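Local coordinates for protein catechol 2,3-dioxygenase (Rhodococcus sp., PDB 2WL9) that probably cleaves the aromatic ring of catechols next to the hydroxylated carbons, as an iron-dependent type I extradiol dioxygenase in the breakdown of aromatic hydrocarbons, at residues Gly146-Glu154 against Met206-Ile215; Val230-Gln240 against Phe252-Leu261. One frame throughout, in Å; residues are numbered along the deposited sequence. Where two conformers were deposited one is given.

Contact 1: residues Gly146-Glu154 against Met206-Ile215; sequences GLGHIIIRE and MDKRINHLMI. With FE (Fe (III) ion), chain K.
His149 and His212, on neighbouring antiparallel strands, belong to the two-histidine, one-carboxylate iron site of the extradiol dioxygenases. Their rings point to one face of the sheet and converge on the iron, His149 NE2 at 2.3 Å and His212 NE2 at 2.4 Å; Glu263 completes the facial triad. The imidazoles meet rim to rim with planes 82° apart, the NE2 atom of each turned to the metal. Each CG sits between its own backbone N and carbonyl carbon (chi1 73° in His149, 80° in His212), swinging the ring across to the partner strand. There Met214 CB lies over one face of the His149 ring, 3.4 Å from its centroid, while CD1 of Ile151 meets CE1 of His212 at 3.3 Å. The ladder includes Met214 N to His149 O at 2.9 Å and Asn211 N to Ile151 O at 2.8 Å. Beyond it, Arg153 N bonds Arg209 O, and Met206 CE packs 3.5 Å from Arg153 N. One water accepts from Arg153 NH2 and Arg209 NE; Arg209 NH1 hydrogen-bonds to Leu62 O. On the opposite face, Ile150 CG2 touches both Ile210 CD1 and Leu213 CD1. Strands 199-201 and 261-266 flank the pair, and strand 6-14 covers Leu147 and Ile150.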
# COMPACT_ATOMS: atom_id res chain seq x y z
N GLY C 146 20.36 12.02 13.79
CA GLY C 146 21.11 12.74 14.83
C GLY C 146 20.26 13.68 15.67
O GLY C 146 19.04 13.73 15.51
N LEU C 147 20.90 14.45 16.55
CA LEU C 147 20.15 15.27 17.51
C LEU C 147 19.43 16.47 16.90
O LEU C 147 18.47 16.97 17.47
CB LEU C 147 21.02 15.70 18.70
CG LEU C 147 21.99 16.87 18.56
CD1 LEU C 147 22.21 17.57 19.91
CD2 LEU C 147 23.30 16.35 18.02
N GLY C 148 19.91 16.94 15.75
CA GLY C 148 19.41 18.15 15.12
C GLY C 148 20.50 18.73 14.23
O GLY C 148 21.25 17.97 13.63
N HIS C 149 20.59 20.05 14.15
CA HIS C 149 21.69 20.69 13.44
C HIS C 149 22.26 21.89 14.17
O HIS C 149 21.62 22.43 15.08
CB HIS C 149 21.31 21.07 12.01
CG HIS C 149 20.39 22.25 11.89
ND1 HIS C 149 19.11 22.14 11.40
CD2 HIS C 149 20.58 23.56 12.17
CE1 HIS C 149 18.54 23.33 11.39
NE2 HIS C 149 19.42 24.21 11.85
N ILE C 150 23.45 22.32 13.76
CA ILE C 150 24.17 23.40 14.42
C ILE C 150 24.83 24.35 13.43
O ILE C 150 25.32 23.93 12.37
CB ILE C 150 25.28 22.84 15.37
CG1 ILE C 150 26.23 21.90 14.61
CG2 ILE C 150 24.64 22.17 16.59
CD1 ILE C 150 27.38 21.33 15.44
N ILE C 151 24.83 25.63 13.78
CA ILE C 151 25.65 26.61 13.07
C ILE C 151 26.85 26.95 13.94
O ILE C 151 26.71 27.38 15.09
CB ILE C 151 24.86 27.88 12.68
CG1 ILE C 151 23.94 27.57 11.50
CG2 ILE C 151 25.82 29.02 12.32
CD1 ILE C 151 23.28 28.79 10.86
N ILE C 152 28.04 26.75 13.37
CA ILE C 152 29.29 26.90 14.11
C ILE C 152 30.25 27.88 13.43
O ILE C 152 30.12 28.16 12.23
CB ILE C 152 29.98 25.54 14.38
CG1 ILE C 152 30.29 24.80 13.06
CG2 ILE C 152 29.12 24.67 15.32
CD1 ILE C 152 31.13 23.54 13.24
N ARG C 153 31.20 28.39 14.20
CA ARG C 153 32.15 29.40 13.72
C ARG C 153 33.19 28.81 12.78
O ARG C 153 33.82 27.79 13.07
CB ARG C 153 32.84 30.07 14.91
CG ARG C 153 33.64 31.33 14.58
CD ARG C 153 34.04 32.05 15.86
NE ARG C 153 34.83 31.19 16.73
CZ ARG C 153 35.02 31.40 18.03
NH1 ARG C 153 34.48 32.45 18.63
NH2 ARG C 153 35.75 30.55 18.74
N GLU C 154 33.35 29.45 11.62
CA GLU C 154 34.41 29.08 10.69
C GLU C 154 35.05 30.35 10.15
O GLU C 154 34.39 31.13 9.47
CB GLU C 154 33.86 28.22 9.54
CG GLU C 154 33.15 26.94 9.95
CD GLU C 154 34.05 25.92 10.64
OE1 GLU C 154 35.28 25.96 10.49
OE2 GLU C 154 33.48 25.06 11.34
N MET C 206 31.11 35.71 14.71
CA MET C 206 30.46 35.07 15.85
C MET C 206 31.38 35.21 17.05
O MET C 206 32.60 35.08 16.92
CB MET C 206 30.25 33.57 15.57
CG MET C 206 29.14 33.22 14.58
SD MET C 206 29.16 31.47 14.11
CE MET C 206 29.01 30.68 15.70
N ASP C 207 30.81 35.48 18.22
CA ASP C 207 31.61 35.61 19.45
C ASP C 207 31.69 34.31 20.25
O ASP C 207 32.44 34.21 21.23
CB ASP C 207 31.15 36.81 20.30
CG ASP C 207 29.77 36.61 20.92
OD1 ASP C 207 29.06 35.64 20.58
OD2 ASP C 207 29.40 37.46 21.77
N LYS C 208 30.93 33.30 19.83
CA LYS C 208 30.99 31.97 20.44
C LYS C 208 31.25 30.91 19.36
O LYS C 208 31.12 31.20 18.17
CB LYS C 208 29.70 31.68 21.22
CG LYS C 208 29.56 32.50 22.51
CD LYS C 208 28.40 32.02 23.38
CE LYS C 208 28.42 32.69 24.76
NZ LYS C 208 28.04 34.13 24.71
N ARG C 209 31.64 29.71 19.78
CA ARG C 209 31.87 28.60 18.85
C ARG C 209 30.59 28.19 18.13
O ARG C 209 30.64 27.68 17.01
CB ARG C 209 32.42 27.37 19.58
CG ARG C 209 33.90 27.41 19.87
CD ARG C 209 34.31 26.16 20.63
NE ARG C 209 35.75 26.12 20.87
CZ ARG C 209 36.33 25.49 21.88
NH1 ARG C 209 35.60 24.83 22.78
NH2 ARG C 209 37.65 25.51 22.01
N ILE C 210 29.46 28.40 18.79
CA ILE C 210 28.16 27.95 18.29
C ILE C 210 27.16 29.11 18.24
O ILE C 210 27.12 29.95 19.15
CB ILE C 210 27.62 26.75 19.14
CG1 ILE C 210 26.32 26.15 18.57
CG2 ILE C 210 27.46 27.13 20.62
CD1 ILE C 210 26.11 24.67 18.95
N ASN C 211 26.39 29.19 17.16
CA ASN C 211 25.33 30.17 17.05
C ASN C 211 24.01 29.60 17.52
O ASN C 211 23.34 30.19 18.37
CB ASN C 211 25.20 30.71 15.62
CG ASN C 211 24.00 31.62 15.46
OD1 ASN C 211 23.99 32.75 15.96
ND2 ASN C 211 22.98 31.12 14.78
N HIS C 212 23.62 28.46 16.96
CA HIS C 212 22.40 27.79 17.39
C HIS C 212 22.44 26.28 17.24
O HIS C 212 23.26 25.73 16.52
CB HIS C 212 21.16 28.40 16.70
CG HIS C 212 20.92 27.90 15.31
ND1 HIS C 212 21.43 28.53 14.20
CD2 HIS C 212 20.18 26.86 14.85
CE1 HIS C 212 21.04 27.88 13.11
NE2 HIS C 212 20.28 26.86 13.48
N LEU C 213 21.51 25.66 17.92
CA LEU C 213 21.15 24.27 17.80
C LEU C 213 19.67 24.20 17.50
O LEU C 213 18.89 24.81 18.14
CB LEU C 213 21.43 23.50 19.07
CG LEU C 213 20.81 22.13 19.25
CD1 LEU C 213 21.30 21.17 18.26
CD2 LEU C 213 20.99 21.64 20.61
N MET C 214 19.34 23.41 16.50
CA MET C 214 17.98 23.14 16.13
C MET C 214 17.60 21.72 16.57
O MET C 214 18.32 20.85 16.36
CB MET C 214 17.83 23.24 14.65
CG MET C 214 16.54 23.03 14.15
SD MET C 214 15.87 21.37 14.01
CE MET C 214 14.44 21.62 13.24
N ILE C 215 16.48 21.60 17.23
CA ILE C 215 15.90 20.38 17.70
C ILE C 215 14.48 20.27 17.10
O ILE C 215 13.78 21.24 16.93
CB ILE C 215 15.87 20.26 19.23
CG1 ILE C 215 15.01 21.33 19.86
CG2 ILE C 215 17.25 20.22 19.83
CD1 ILE C 215 14.99 21.30 21.32
FE FE K . 18.74 26.44 11.70
O HOH W 1 37.08 27.66 18.92

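Contact 2: residues Val230-Gln240 against Phe252-Leu261; sequences VRQQKIDVTLQ and FYCANPSGWL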
# COMPACT_ATOMS: atom_id res chain seq x y z
N VAL C 230 8.13 29.50 26.34
CA VAL C 230 9.19 30.49 26.11
C VAL C 230 8.63 31.91 26.29
O VAL C 230 9.24 32.74 26.97
CB VAL C 230 9.84 30.33 24.70
CG1 VAL C 230 10.72 31.53 24.36
CG2 VAL C 230 10.67 29.06 24.63
N ARG C 231 7.47 32.14 25.68
CA ARG C 231 6.79 33.43 25.71
C ARG C 231 6.31 33.78 27.12
O ARG C 231 6.44 34.92 27.57
CB ARG C 231 5.59 33.43 24.76
CG ARG C 231 5.95 33.39 23.28
CD ARG C 231 6.58 34.69 22.84
NE ARG C 231 6.87 34.71 21.41
CZ ARG C 231 7.62 35.64 20.84
NH1 ARG C 231 8.13 36.62 21.58
NH2 ARG C 231 7.85 35.61 19.53
N GLN C 232 5.76 32.78 27.82
CA GLN C 232 5.31 32.94 29.20
C GLN C 232 6.47 33.23 30.15
O GLN C 232 6.33 34.05 31.06
CB GLN C 232 4.55 31.68 29.66
CG GLN C 232 3.81 31.86 30.99
CD GLN C 232 3.20 30.57 31.52
OE1 GLN C 232 3.85 29.51 31.53
NE2 GLN C 232 1.96 30.65 31.97
N GLN C 233 7.60 32.57 29.94
CA GLN C 233 8.76 32.72 30.83
C GLN C 233 9.63 33.93 30.46
O GLN C 233 10.71 34.13 31.04
CB GLN C 233 9.59 31.43 30.87
CG GLN C 233 8.87 30.24 31.53
CD GLN C 233 9.82 29.15 32.00
OE1 GLN C 233 11.00 29.39 32.27
NE2 GLN C 233 9.31 27.92 32.10
N LYS C 234 9.14 34.72 29.51
CA LYS C 234 9.78 35.96 29.05
C LYS C 234 11.21 35.76 28.53
O LYS C 234 12.06 36.64 28.66
CB LYS C 234 9.71 37.05 30.12
N ILE C 235 11.45 34.60 27.93
CA ILE C 235 12.75 34.27 27.33
C ILE C 235 12.83 34.90 25.93
O ILE C 235 11.87 34.83 25.16
CB ILE C 235 12.98 32.75 27.26
CG1 ILE C 235 12.96 32.14 28.66
CG2 ILE C 235 14.30 32.43 26.55
CD1 ILE C 235 13.06 30.62 28.70
N ASP C 236 13.97 35.52 25.63
CA ASP C 236 14.18 36.23 24.36
C ASP C 236 14.00 35.35 23.13
O ASP C 236 14.60 34.28 23.03
CB ASP C 236 15.58 36.87 24.33
CG ASP C 236 15.72 38.02 25.31
OD1 ASP C 236 14.69 38.50 25.84
OD2 ASP C 236 16.86 38.45 25.55
N VAL C 237 13.15 35.82 22.22
CA VAL C 237 12.97 35.21 20.90
C VAL C 237 13.62 36.15 19.89
O VAL C 237 13.19 37.30 19.73
CB VAL C 237 11.45 35.03 20.56
CG1 VAL C 237 11.24 34.73 19.08
CG2 VAL C 237 10.84 33.92 21.40
N THR C 238 14.68 35.67 19.23
CA THR C 238 15.41 36.47 18.24
C THR C 238 14.74 36.44 16.86
O THR C 238 14.74 37.45 16.15
CB THR C 238 16.86 36.00 18.08
OG1 THR C 238 16.90 34.78 17.31
CG2 THR C 238 17.47 35.76 19.43
N LEU C 239 14.22 35.28 16.48
CA LEU C 239 13.43 35.14 15.26
C LEU C 239 12.12 34.45 15.59
O LEU C 239 12.12 33.36 16.19
CB LEU C 239 14.21 34.37 14.18
CG LEU C 239 15.54 34.96 13.65
CD1 LEU C 239 16.34 33.91 12.88
CD2 LEU C 239 15.33 36.20 12.79
N GLN C 240 11.01 35.08 15.23
CA GLN C 240 9.68 34.54 15.48
C GLN C 240 9.44 33.27 14.63
O GLN C 240 10.25 32.94 13.76
CB GLN C 240 8.61 35.59 15.18
CG GLN C 240 8.85 36.93 15.87
CD GLN C 240 7.75 37.95 15.61
OE1 GLN C 240 7.08 37.91 14.58
NE2 GLN C 240 7.56 38.87 16.55
N PHE C 252 11.18 28.51 15.49
CA PHE C 252 11.54 29.82 16.03
C PHE C 252 12.92 29.72 16.68
O PHE C 252 13.41 28.62 16.92
CB PHE C 252 10.46 30.35 16.98
CG PHE C 252 10.35 29.60 18.27
CD1 PHE C 252 10.93 30.10 19.44
CD2 PHE C 252 9.64 28.40 18.34
CE1 PHE C 252 10.82 29.41 20.64
CE2 PHE C 252 9.53 27.71 19.54
CZ PHE C 252 10.12 28.22 20.69
N TYR C 253 13.55 30.87 16.93
CA TYR C 253 14.87 30.93 17.54
C TYR C 253 14.79 31.70 18.85
O TYR C 253 14.36 32.85 18.86
CB TYR C 253 15.86 31.66 16.62
CG TYR C 253 16.26 30.94 15.35
CD1 TYR C 253 17.54 30.39 15.22
CD2 TYR C 253 15.39 30.83 14.26
CE1 TYR C 253 17.94 29.74 14.06
CE2 TYR C 253 15.78 30.18 13.08
CZ TYR C 253 17.07 29.64 12.99
OH TYR C 253 17.49 28.99 11.84
N CYS C 254 15.23 31.07 19.94
CA CYS C 254 15.16 31.67 21.27
C CYS C 254 16.45 31.49 22.07
O CYS C 254 17.23 30.58 21.79
CB CYS C 254 13.96 31.12 22.06
SG CYS C 254 14.06 29.37 22.55
N ALA C 255 16.65 32.36 23.06
CA ALA C 255 17.85 32.32 23.92
C ALA C 255 17.87 31.11 24.84
O ALA C 255 16.84 30.69 25.35
CB ALA C 255 17.96 33.60 24.74
N ASN C 256 19.06 30.57 25.07
CA ASN C 256 19.26 29.55 26.10
C ASN C 256 20.03 30.12 27.32
O ASN C 256 20.44 31.28 27.29
CB ASN C 256 19.88 28.27 25.51
CG ASN C 256 21.27 28.48 24.94
OD1 ASN C 256 22.12 29.14 25.54
ND2 ASN C 256 21.52 27.88 23.79
N PRO C 257 20.21 29.32 28.39
CA PRO C 257 20.89 29.85 29.58
C PRO C 257 22.35 30.23 29.38
O PRO C 257 22.92 30.89 30.24
CB PRO C 257 20.78 28.69 30.58
CG PRO C 257 19.64 27.89 30.12
CD PRO C 257 19.68 27.97 28.62
N SER C 258 22.94 29.83 28.25
CA SER C 258 24.35 30.16 27.97
C SER C 258 24.52 31.37 27.05
O SER C 258 25.64 31.73 26.70
CB SER C 258 25.08 28.94 27.40
OG SER C 258 25.28 27.95 28.41
N GLY C 259 23.41 32.00 26.67
CA GLY C 259 23.45 33.22 25.89
C GLY C 259 23.52 33.02 24.38
O GLY C 259 23.67 33.99 23.64
N TRP C 260 23.44 31.77 23.94
CA TRP C 260 23.29 31.47 22.51
C TRP C 260 21.89 30.91 22.23
O TRP C 260 21.03 30.94 23.12
CB TRP C 260 24.43 30.60 21.94
CG TRP C 260 24.72 29.31 22.67
CD1 TRP C 260 25.44 29.16 23.83
CD2 TRP C 260 24.37 27.99 22.25
NE1 TRP C 260 25.52 27.84 24.17
CE2 TRP C 260 24.88 27.09 23.22
CE3 TRP C 260 23.66 27.47 21.16
CZ2 TRP C 260 24.70 25.70 23.13
CZ3 TRP C 260 23.48 26.09 21.07
CH2 TRP C 260 24.00 25.23 22.05
N LEU C 261 21.65 30.42 21.02
CA LEU C 261 20.29 30.13 20.57
C LEU C 261 19.94 28.65 20.40
O LEU C 261 20.74 27.87 19.89
CB LEU C 261 19.99 30.85 19.25
CG LEU C 261 20.07 32.37 19.23
CD1 LEU C 261 19.87 32.84 17.81
CD2 LEU C 261 19.02 32.96 20.13
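Backbone hydrogen bonds join 236-240 to 252-255 through a classic beta bulge, in which Thr238 and Leu239 both face Tyr253. Tyr253 N gives a nearly straight bond to Leu239 O (3.0 Å, 177° at the hydrogen), and Ala255 N binds Asp236 O at 2.8 Å. Tyr253 O takes Thr238 N at 2.9 Å and, more weakly, Leu239 N, so one carbonyl serves both residues of the bulge. With CG opposite its carbonyl carbon (chi1 -62°), Leu239 runs beside Tyr253 and lays CD1 over one face of the phenol ring, offset toward the rim, 3.5 Å from Tyr253 CD2. Leu239 thus backs one of the four iron-site residues: the Tyr253 side chain comes about 3 Å from the iron at the nearest atoms, and its hydroxyl hydrogen-bonds to His244. Thr238 and Leu261 meet tip to tip, CG2 tight against CD2 at 3.3 Å. On the face that carries Val237 and Cys254, Val230 CG2 approaches the Phe252 ring at its edge, 4.0 Å from CE1, and also touches Cys254 SG. A Schellman motif with Lys234 as C-prime ends the helix and turns the chain to Ile235, whose CG2 lies 3.3 Å from Ala255 O. The contact joins the end of helix 220-232 and strand 237-240 to strand 250-255, which pairs on its other side with 261-266; helix 17-24 packs on Cys254 and the Asn256-Gly259 turn.

Both contacts are antiparallel pairings in the same curled sheet and both are buried, but contact 1 lies about 5 Å from the centre of the chain and contact 2 about 16 Å, their centres 15 Å apart. Leu261 connects them: its N and O probably hydrogen-bond to Asn211 O and Leu213 N, joining the strand that carries His212 to the one after the Asn256-Gly259 turn. Both pairings feed the iron site, contact 1 through two coordinating imidazoles and contact 2 through the Tyr253 phenol, whose ring meets that of His212 edge-to-face. The outer pairing also relies on a bulge and on aliphatic and aromatic packing beneath a helix end.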